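Local coordinates for protein DNA photolyase (PDB 4U63) that probably uses light to split cyclobutane pyrimidine dimers in ultraviolet-damaged DNA, with FAD as its catalytic cofactor and a methenyltetrahydrofolate as antenna, at residues Ala256-Ser261 with Ser291-Glu296; Ile269-Val274 with Val298-Cys303. All blocks are in the same frame, centred on the assembly; numbering follows the deposited sequence. Where two conformers were deposited one is given.

Contact 1. Residues Ala256-Ser261 with Ser291-Glu296. With FAD (flavin-adenine dinucleotide), chain C; SO4 (sulfate ion), chain F; SO4 (sulfate ion), chain G; SO4 (sulfate ion), chain I.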
loop_
_atom_site.group_PDB
_atom_site.type_symbol
_atom_site.label_atom_id
_atom_site.label_comp_id
_atom_site.label_asym_id
_atom_site.label_seq_id
_atom_site.Cartn_x
_atom_site.Cartn_y
_atom_site.Cartn_z
ATOM N N ALA A 256 -17.331 4.009 -0.688
ATOM C CA ALA A 256 -17.226 5.032 -1.733
ATOM C C ALA A 256 -15.864 5.140 -2.421
ATOM O O ALA A 256 -15.718 5.951 -3.342
ATOM C CB ALA A 256 -17.619 6.377 -1.145
ATOM N N THR A 257 -14.884 4.342 -1.989
ATOM C CA THR A 257 -13.528 4.402 -2.521
ATOM C C THR A 257 -13.242 3.231 -3.475
ATOM O O THR A 257 -14.038 2.290 -3.584
ATOM C CB THR A 257 -12.493 4.460 -1.370
ATOM O OG1 THR A 257 -12.399 3.193 -0.710
ATOM C CG2 THR A 257 -12.885 5.544 -0.341
ATOM N N SER A 258 -12.107 3.294 -4.168
ATOM C CA SER A 258 -11.794 2.299 -5.217
ATOM C C SER A 258 -11.321 0.927 -4.727
ATOM O O SER A 258 -11.473 -0.058 -5.427
ATOM C CB SER A 258 -10.738 2.855 -6.158
ATOM O OG SER A 258 -9.455 2.880 -5.536
ATOM N N LEU A 259 -10.710 0.884 -3.542
ATOM C CA LEU A 259 -10.073 -0.336 -3.005
ATOM C C LEU A 259 -8.968 -0.864 -3.959
ATOM O O LEU A 259 -8.699 -2.049 -4.042
ATOM C CB LEU A 259 -11.121 -1.414 -2.670
ATOM C CG LEU A 259 -12.192 -1.045 -1.631
ATOM C CD1 LEU A 259 -13.107 -2.236 -1.408
ATOM C CD2 LEU A 259 -11.594 -0.581 -0.312
ATOM N N LEU A 260 -8.311 0.057 -4.661
ATOM C CA LEU A 260 -7.231 -0.305 -5.556
ATOM C C LEU A 260 -5.877 -0.400 -4.840
ATOM O O LEU A 260 -4.914 -0.927 -5.416
ATOM C CB LEU A 260 -7.136 0.710 -6.697
ATOM C CG LEU A 260 -8.207 0.539 -7.783
ATOM C CD1 LEU A 260 -8.204 1.763 -8.694
ATOM C CD2 LEU A 260 -7.989 -0.734 -8.598
ATOM N N SER A 261 -5.793 0.090 -3.598
ATOM C CA SER A 261 -4.474 0.286 -2.959
ATOM C C SER A 261 -3.555 -0.950 -2.952
ATOM O O SER A 261 -2.379 -0.815 -3.285
ATOM C CB SER A 261 -4.590 0.898 -1.548
ATOM O OG SER A 261 -5.388 0.113 -0.678
ATOM N N SER A 291 -11.312 14.719 -10.640
ATOM C CA SER A 291 -10.190 15.512 -10.130
ATOM C C SER A 291 -9.763 15.022 -8.752
ATOM O O SER A 291 -8.579 14.820 -8.503
ATOM C CB SER A 291 -10.555 16.989 -10.066
ATOM O OG SER A 291 -9.452 17.754 -9.617
ATOM N N ARG A 292 -10.732 14.816 -7.866
ATOM C CA ARG A 292 -10.439 14.324 -6.504
ATOM C C ARG A 292 -9.785 12.941 -6.501
ATOM O O ARG A 292 -8.815 12.703 -5.776
ATOM C CB ARG A 292 -11.701 14.296 -5.633
ATOM C CG ARG A 292 -11.435 13.959 -4.155
ATOM C CD ARG A 292 -10.450 14.950 -3.517
ATOM N NE ARG A 292 -10.989 16.311 -3.565
ATOM C CZ ARG A 292 -10.385 17.404 -3.083
ATOM N NH1 ARG A 292 -9.188 17.331 -2.506
ATOM N NH2 ARG A 292 -10.993 18.585 -3.185
ATOM N N PHE A 293 -10.302 12.034 -7.313
ATOM C CA PHE A 293 -9.708 10.699 -7.423
ATOM C C PHE A 293 -8.265 10.781 -7.957
ATOM O O PHE A 293 -7.359 10.129 -7.433
ATOM C CB PHE A 293 -10.576 9.799 -8.308
ATOM C CG PHE A 293 -10.050 8.408 -8.433
ATOM C CD1 PHE A 293 -9.935 7.600 -7.307
ATOM C CD2 PHE A 293 -9.648 7.909 -9.663
ATOM C CE1 PHE A 293 -9.440 6.322 -7.406
ATOM C CE2 PHE A 293 -9.154 6.623 -9.771
ATOM C CZ PHE A 293 -9.049 5.827 -8.637
ATOM N N ARG A 294 -8.065 11.585 -8.994
ATOM C CA ARG A 294 -6.711 11.822 -9.532
ATOM C C ARG A 294 -5.770 12.385 -8.468
ATOM O O ARG A 294 -4.613 11.964 -8.379
ATOM C CB ARG A 294 -6.771 12.742 -10.743
ATOM C CG ARG A 294 -7.280 12.047 -11.983
ATOM C CD ARG A 294 -7.564 13.030 -13.097
ATOM N NE ARG A 294 -8.022 12.353 -14.305
ATOM C CZ ARG A 294 -8.244 12.947 -15.477
ATOM N NH1 ARG A 294 -8.032 14.251 -15.638
ATOM N NH2 ARG A 294 -8.667 12.226 -16.510
ATOM N N LYS A 295 -6.256 13.316 -7.648
ATOM C CA LYS A 295 -5.432 13.843 -6.543
ATOM C C LYS A 295 -4.948 12.727 -5.619
ATOM O O LYS A 295 -3.808 12.745 -5.190
ATOM C CB LYS A 295 -6.173 14.902 -5.732
ATOM C CG LYS A 295 -6.219 16.256 -6.422
ATOM C CD LYS A 295 -6.930 17.303 -5.575
ATOM C CE LYS A 295 -6.880 18.659 -6.248
ATOM N NZ LYS A 295 -7.715 19.648 -5.527
ATOM N N GLU A 296 -5.813 11.751 -5.332
ATOM C CA GLU A 296 -5.434 10.652 -4.444
ATOM C C GLU A 296 -4.352 9.765 -5.063
ATOM O O GLU A 296 -3.411 9.356 -4.375
ATOM C CB GLU A 296 -6.658 9.840 -4.019
ATOM C CG GLU A 296 -7.696 10.657 -3.256
ATOM C CD GLU A 296 -7.115 11.486 -2.133
ATOM O OE1 GLU A 296 -6.323 10.940 -1.325
ATOM O OE2 GLU A 296 -7.454 12.676 -2.057
HETATM P PA FAD C . -8.934 5.646 -2.920
HETATM O O1A FAD C . -9.620 6.727 -2.149
HETATM O O2A FAD C . -9.719 4.870 -3.925
HETATM O O5B FAD C . -7.626 6.316 -3.568
HETATM C C5B FAD C . -7.022 5.808 -4.764
HETATM C C4B FAD C . -5.541 5.516 -4.568
HETATM O O4B FAD C . -4.824 6.695 -4.206
HETATM C C3B FAD C . -5.261 4.523 -3.465
HETATM O O3B FAD C . -5.479 3.167 -3.888
HETATM C C2B FAD C . -3.821 4.841 -3.122
HETATM O O2B FAD C . -2.913 4.211 -4.028
HETATM C C1B FAD C . -3.755 6.335 -3.317
HETATM N N9A FAD C . -3.938 7.114 -2.072
HETATM C C8A FAD C . -5.106 7.579 -1.594
HETATM N N7A FAD C . -4.924 8.279 -0.456
HETATM C C5A FAD C . -3.599 8.288 -0.197
HETATM C C6A FAD C . -2.747 8.846 0.858
HETATM N N6A FAD C . -3.293 9.554 1.867
HETATM N N1A FAD C . -1.418 8.613 0.767
HETATM C C2A FAD C . -0.880 7.892 -0.244
HETATM N N3A FAD C . -1.615 7.358 -1.241
HETATM C C4A FAD C . -2.953 7.520 -1.261
HETATM N N1 FAD C . -1.765 3.820 1.491
HETATM C C2 FAD C . -1.122 2.783 0.911
HETATM O O2 FAD C . -1.319 2.599 -0.311
HETATM N N3 FAD C . -0.289 1.972 1.611
HETATM C C4 FAD C . -0.051 2.153 2.935
HETATM O O4 FAD C . 0.734 1.407 3.577
HETATM C C4X FAD C . -0.732 3.261 3.634
HETATM N N5 FAD C . -0.580 3.511 4.968
HETATM C C5X FAD C . -1.212 4.565 5.561
HETATM C C6 FAD C . -1.036 4.839 6.911
HETATM C C7 FAD C . -1.690 5.908 7.531
HETATM C C7M FAD C . -1.487 6.189 9.003
HETATM C C8 FAD C . -2.598 6.770 6.743
HETATM C C8M FAD C . -3.327 7.945 7.358
HETATM C C9 FAD C . -2.778 6.505 5.411
HETATM C C9A FAD C . -2.130 5.445 4.770
HETATM N N10 FAD C . -2.329 5.173 3.384
HETATM C C10 FAD C . -1.635 4.098 2.803
HETATM C "C1'" FAD C . -3.159 6.029 2.527
HETATM C "C2'" FAD C . -4.626 5.713 2.332
HETATM O "O2'" FAD C . -5.262 5.605 3.610
HETATM C "C3'" FAD C . -4.838 4.464 1.498
HETATM O "O3'" FAD C . -4.146 4.558 0.256
HETATM C "C4'" FAD C . -6.335 4.287 1.245
HETATM O "O4'" FAD C . -6.982 3.972 2.476
HETATM C "C5'" FAD C . -6.548 3.171 0.242
HETATM O "O5'" FAD C . -7.941 2.954 -0.030
HETATM P P FAD C . -8.463 3.104 -1.541
HETATM O O1P FAD C . -9.909 2.751 -1.565
HETATM O O2P FAD C . -7.585 2.322 -2.477
HETATM O O3P FAD C . -8.256 4.675 -1.810
HETATM S S SO4 F . -8.668 21.006 -1.900
HETATM O O1 SO4 F . -8.374 20.503 -0.542
HETATM O O2 SO4 F . -8.017 20.138 -2.902
HETATM O O3 SO4 F . -8.164 22.384 -2.041
HETATM O O4 SO4 F . -10.128 21.004 -2.115
HETATM S S SO4 G . -5.930 22.703 -6.777
HETATM O O1 SO4 G . -4.719 22.847 -7.616
HETATM O O2 SO4 G . -6.984 21.983 -7.535
HETATM O O3 SO4 G . -5.593 21.942 -5.557
HETATM O O4 SO4 G . -6.411 24.053 -6.403
HETATM S S SO4 I . -10.049 14.027 -19.894
HETATM O O1 SO4 I . -11.212 13.262 -20.391
HETATM O O2 SO4 I . -8.924 13.872 -20.835
HETATM O O3 SO4 I . -9.641 13.528 -18.568
HETATM O O4 SO4 I . -10.395 15.458 -19.794
#

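Contact 2. Residues Ile269-Val274 with Val298-Cys303. With FAD (flavin-adenine dinucleotide), chain C.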
loop_
_atom_site.group_PDB
_atom_site.type_symbol
_atom_site.label_atom_id
_atom_site.label_comp_id
_atom_site.label_asym_id
_atom_site.label_seq_id
_atom_site.Cartn_x
_atom_site.Cartn_y
_atom_site.Cartn_z
ATOM N N ILE A 269 -1.645 -3.406 -11.246
ATOM C CA ILE A 269 -2.182 -2.426 -12.186
ATOM C C ILE A 269 -1.272 -1.201 -12.095
ATOM O O ILE A 269 -0.773 -0.884 -11.021
ATOM C CB ILE A 269 -3.665 -2.093 -11.873
ATOM C CG1 ILE A 269 -4.276 -1.245 -12.991
ATOM C CG2 ILE A 269 -3.822 -1.410 -10.511
ATOM C CD1 ILE A 269 -5.782 -1.259 -12.989
ATOM N N SER A 270 -1.036 -0.535 -13.219
ATOM C CA SER A 270 -0.204 0.667 -13.233
ATOM C C SER A 270 -1.025 1.922 -12.923
ATOM O O SER A 270 -2.207 1.975 -13.243
ATOM C CB SER A 270 0.453 0.832 -14.596
ATOM O OG SER A 270 -0.463 1.291 -15.574
ATOM N N PRO A 271 -0.393 2.954 -12.325
ATOM C CA PRO A 271 -1.148 4.185 -12.101
ATOM C C PRO A 271 -1.557 4.853 -13.429
ATOM O O PRO A 271 -2.568 5.538 -13.466
ATOM C CB PRO A 271 -0.170 5.053 -11.292
ATOM C CG PRO A 271 1.178 4.516 -11.658
ATOM C CD PRO A 271 0.956 3.041 -11.739
ATOM N N ALA A 272 -0.793 4.637 -14.505
ATOM C CA ALA A 272 -1.177 5.190 -15.818
ATOM C C ALA A 272 -2.471 4.566 -16.312
ATOM O O ALA A 272 -3.290 5.262 -16.886
ATOM C CB ALA A 272 -0.078 5.001 -16.852
ATOM N N ALA A 273 -2.647 3.260 -16.085
ATOM C CA ALA A 273 -3.898 2.577 -16.469
ATOM C C ALA A 273 -5.085 3.130 -15.680
ATOM O O ALA A 273 -6.141 3.393 -16.241
ATOM C CB ALA A 273 -3.784 1.075 -16.266
ATOM N N VAL A 274 -4.893 3.316 -14.378
ATOM C CA VAL A 274 -5.926 3.911 -13.522
ATOM C C VAL A 274 -6.283 5.329 -14.008
ATOM O O VAL A 274 -7.456 5.660 -14.184
ATOM C CB VAL A 274 -5.493 3.941 -12.044
ATOM C CG1 VAL A 274 -6.541 4.634 -11.182
ATOM C CG2 VAL A 274 -5.234 2.534 -11.531
ATOM N N VAL A 298 -2.176 10.918 -7.072
ATOM C CA VAL A 298 -1.002 11.780 -6.963
ATOM C C VAL A 298 -0.463 11.852 -5.522
ATOM O O VAL A 298 0.738 12.091 -5.336
ATOM C CB VAL A 298 -1.287 13.160 -7.595
ATOM C CG1 VAL A 298 -0.163 14.150 -7.347
ATOM C CG2 VAL A 298 -1.497 12.988 -9.106
ATOM N N TRP A 299 -1.303 11.652 -4.510
ATOM C CA TRP A 299 -0.784 11.501 -3.129
ATOM C C TRP A 299 0.176 10.303 -3.025
ATOM O O TRP A 299 1.194 10.390 -2.357
ATOM C CB TRP A 299 -1.890 11.401 -2.073
ATOM C CG TRP A 299 -2.399 12.739 -1.628
ATOM C CD1 TRP A 299 -3.533 13.358 -2.035
ATOM C CD2 TRP A 299 -1.762 13.640 -0.700
ATOM N NE1 TRP A 299 -3.666 14.572 -1.416
ATOM C CE2 TRP A 299 -2.588 14.777 -0.596
ATOM C CE3 TRP A 299 -0.582 13.590 0.058
ATOM C CZ2 TRP A 299 -2.280 15.855 0.231
ATOM C CZ3 TRP A 299 -0.272 14.681 0.880
ATOM C CH2 TRP A 299 -1.120 15.793 0.957
ATOM N N ARG A 300 -0.140 9.203 -3.700
ATOM C CA ARG A 300 0.794 8.063 -3.777
ATOM C C ARG A 300 2.126 8.494 -4.414
ATOM O O ARG A 300 3.207 8.212 -3.878
ATOM C CB ARG A 300 0.159 6.876 -4.525
ATOM C CG ARG A 300 1.108 5.720 -4.830
ATOM C CD ARG A 300 0.359 4.522 -5.403
ATOM N NE ARG A 300 1.267 3.452 -5.830
ATOM C CZ ARG A 300 1.894 3.382 -7.004
ATOM N NH1 ARG A 300 1.722 4.317 -7.950
ATOM N NH2 ARG A 300 2.697 2.354 -7.254
ATOM N N GLU A 301 2.032 9.206 -5.539
ATOM C CA GLU A 301 3.219 9.760 -6.209
ATOM C C GLU A 301 4.048 10.608 -5.262
ATOM O O GLU A 301 5.281 10.479 -5.196
ATOM C CB GLU A 301 2.811 10.613 -7.407
ATOM C CG GLU A 301 2.088 9.847 -8.507
ATOM C CD GLU A 301 2.998 8.916 -9.277
ATOM O OE1 GLU A 301 4.167 9.292 -9.583
ATOM O OE2 GLU A 301 2.539 7.799 -9.595
ATOM N N PHE A 302 3.364 11.489 -4.533
ATOM C CA PHE A 302 4.035 12.414 -3.639
ATOM C C PHE A 302 4.754 11.667 -2.516
ATOM O O PHE A 302 5.871 12.031 -2.144
ATOM C CB PHE A 302 3.025 13.413 -3.080
ATOM C CG PHE A 302 3.636 14.531 -2.290
ATOM C CD1 PHE A 302 4.667 15.307 -2.822
ATOM C CD2 PHE A 302 3.149 14.851 -1.009
ATOM C CE1 PHE A 302 5.225 16.353 -2.086
ATOM C CE2 PHE A 302 3.697 15.899 -0.286
ATOM C CZ PHE A 302 4.742 16.651 -0.825
ATOM N N CYS A 303 4.119 10.623 -1.978
ATOM C CA CYS A 303 4.766 9.807 -0.939
ATOM C C CYS A 303 6.083 9.205 -1.447
ATOM O O CYS A 303 7.097 9.204 -0.725
ATOM C CB CYS A 303 3.820 8.717 -0.435
ATOM S SG CYS A 303 2.420 9.359 0.516
HETATM P PA FAD C . -8.934 5.646 -2.920
HETATM O O1A FAD C . -9.620 6.727 -2.149
HETATM O O2A FAD C . -9.719 4.870 -3.925
HETATM O O5B FAD C . -7.626 6.316 -3.568
HETATM C C5B FAD C . -7.022 5.808 -4.764
HETATM C C4B FAD C . -5.541 5.516 -4.568
HETATM O O4B FAD C . -4.824 6.695 -4.206
HETATM C C3B FAD C . -5.261 4.523 -3.465
HETATM O O3B FAD C . -5.479 3.167 -3.888
HETATM C C2B FAD C . -3.821 4.841 -3.122
HETATM O O2B FAD C . -2.913 4.211 -4.028
HETATM C C1B FAD C . -3.755 6.335 -3.317
HETATM N N9A FAD C . -3.938 7.114 -2.072
HETATM C C8A FAD C . -5.106 7.579 -1.594
HETATM N N7A FAD C . -4.924 8.279 -0.456
HETATM C C5A FAD C . -3.599 8.288 -0.197
HETATM C C6A FAD C . -2.747 8.846 0.858
HETATM N N6A FAD C . -3.293 9.554 1.867
HETATM N N1A FAD C . -1.418 8.613 0.767
HETATM C C2A FAD C . -0.880 7.892 -0.244
HETATM N N3A FAD C . -1.615 7.358 -1.241
HETATM C C4A FAD C . -2.953 7.520 -1.261
HETATM N N1 FAD C . -1.765 3.820 1.491
HETATM C C2 FAD C . -1.122 2.783 0.911
HETATM O O2 FAD C . -1.319 2.599 -0.311
HETATM N N3 FAD C . -0.289 1.972 1.611
HETATM C C4 FAD C . -0.051 2.153 2.935
HETATM O O4 FAD C . 0.734 1.407 3.577
HETATM C C4X FAD C . -0.732 3.261 3.634
HETATM N N5 FAD C . -0.580 3.511 4.968
HETATM C C5X FAD C . -1.212 4.565 5.561
HETATM C C6 FAD C . -1.036 4.839 6.911
HETATM C C7 FAD C . -1.690 5.908 7.531
HETATM C C7M FAD C . -1.487 6.189 9.003
HETATM C C8 FAD C . -2.598 6.770 6.743
HETATM C C8M FAD C . -3.327 7.945 7.358
HETATM C C9 FAD C . -2.778 6.505 5.411
HETATM C C9A FAD C . -2.130 5.445 4.770
HETATM N N10 FAD C . -2.329 5.173 3.384
HETATM C C10 FAD C . -1.635 4.098 2.803
HETATM C "C1'" FAD C . -3.159 6.029 2.527
HETATM C "C2'" FAD C . -4.626 5.713 2.332
HETATM O "O2'" FAD C . -5.262 5.605 3.610
HETATM C "C3'" FAD C . -4.838 4.464 1.498
HETATM O "O3'" FAD C . -4.146 4.558 0.256
HETATM C "C4'" FAD C . -6.335 4.287 1.245
HETATM O "O4'" FAD C . -6.982 3.972 2.476
HETATM C "C5'" FAD C . -6.548 3.171 0.242
HETATM O "O5'" FAD C . -7.941 2.954 -0.030
HETATM P P FAD C . -8.463 3.104 -1.541
HETATM O O1P FAD C . -9.909 2.751 -1.565
HETATM O O2P FAD C . -7.585 2.322 -2.477
HETATM O O3P FAD C . -8.256 4.675 -1.810
#

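Contact 1. Residues Ala256-Ser261 with Ser291-Glu296
Phe-293 reaches from helix 287-309 and lays one corner of its ring against Ser-258, with CE1 3.9 Å from Ser-258 CB. The approach is oblique, whereas Leu-260 comes to the ring edge near its plane, its CD1 4.2 Å from Phe-293 CZ. With CG anti to the backbone N (chi1 -178°), the phenyl group points off the helix toward this loop and toward the diphosphate of FAD. There CE1 lies 3.6 Å from FAD C5B, and FAD O2A stands at the ring edge, in plane.

That phosphate oxygen is gripped twice by Ser-258. The OG donates across 2.6 Å to FAD O2A, and the backbone N of Ser-258 donates to the same FAD O2A at 2.9 Å and 156°. Ser-258 OG also accepts from Leu-260 N at 3.2 Å, an ST turn that ties the hydroxyl to its own loop while it holds the ligand. The second phosphate is held in like manner: Thr-257 OG1 donates to FAD O1P over 2.7 Å, and Leu-259 N to FAD O1P over 2.8 Å. Hydroxyls and backbone amides are thus what this loop offers the diphosphate, while Phe-293 supplies an apolar flank.

Within the helical FAD-binding region of the photolyase, the loop between helices 245-248 and 261-265 rests on helix 227-238, where Ser-258 touches Phe-237 and Leu-260 touches Leu-234. Tyr-245 of helix 245-248 meets Phe-293 edge-to-face, and Trp-172 of helix 168-177 touches Arg-294 and Lys-295, which follow Phe-293 in helix 287-309.

Contact 2. Residues Ile269-Val274 with Val298-Cys303
Pro-271, in the first turn of helix 271-276, meets Arg-300 and Glu-301 of helix 287-309 across well-separated backbones: the closest CA atoms, those of Pro-271 and Val-298, are 9.2 Å apart. Side chains therefore bridge the gap. Arg-300 runs out extended from CG to NE, and a turn at chi4 (-84°) sets the guanidinium across the line of that chain. Its NH1 comes 3.8 Å from Pro-271 CG, obliquely to the guanidinium plane, and the proline ring and the arginine chain cross at about a right angle. Glu-301 starts out alongside the contact, but a bend at chi2 (-71°) brings OE2 to 4.1 Å from Pro-271 CG.

Within the helix, Arg-300 NH1 and Glu-301 OE2 form only a long salt bridge of 3.9 Å. Their stronger partners lie in the loop after strand 142-146, an outermost strand of the parallel sheet: Arg-300 NH1 is hydrogen-bonded to Gln-149 O, Glu-301 OE2 to Leu-151 N, and Glu-301 OE1 to His-152 ND1. Ser-270, before the proline, is the N-cap, its OG accepting from Ala-273 N at 3.0 Å.

The aliphatic stem of Arg-300 passes the ribose of FAD, its CD 3.6 Å from FAD O2B, and Cys-303 SG lies 3.7 Å from FAD C2A beside the adenine.

Chemically, an apolar ring abuts two oppositely charged groups whose hydrogen bonds tie helix 287-309 to that loop. Those bonds should fix where the buried groups stand, and the nearness of arginine and glutamate probably helps both remain ionised.

In the fold
Contacts 1 and 2 are both buried and share helix 287-309 as well as FAD. Their centres lie about 10 Å apart, and their segments alternate along the chain. They join directly where Phe-293 CE2 of contact 1 packs 3.6 Å from Val-274 CG1 of contact 2. The chemistry differs with position along the cofactor. Contact 1 centres on the diphosphate, with hydroxyls and backbone amides beside an aromatic ring, although its Glu-296 also comes close to the adenine. Contact 2 borders the adenine and its ribose, and sets a proline against an arginine and a glutamate hydrogen-bonded to Gln-149, Leu-151 and His-152. One helix thus lines two parts of the FAD pocket.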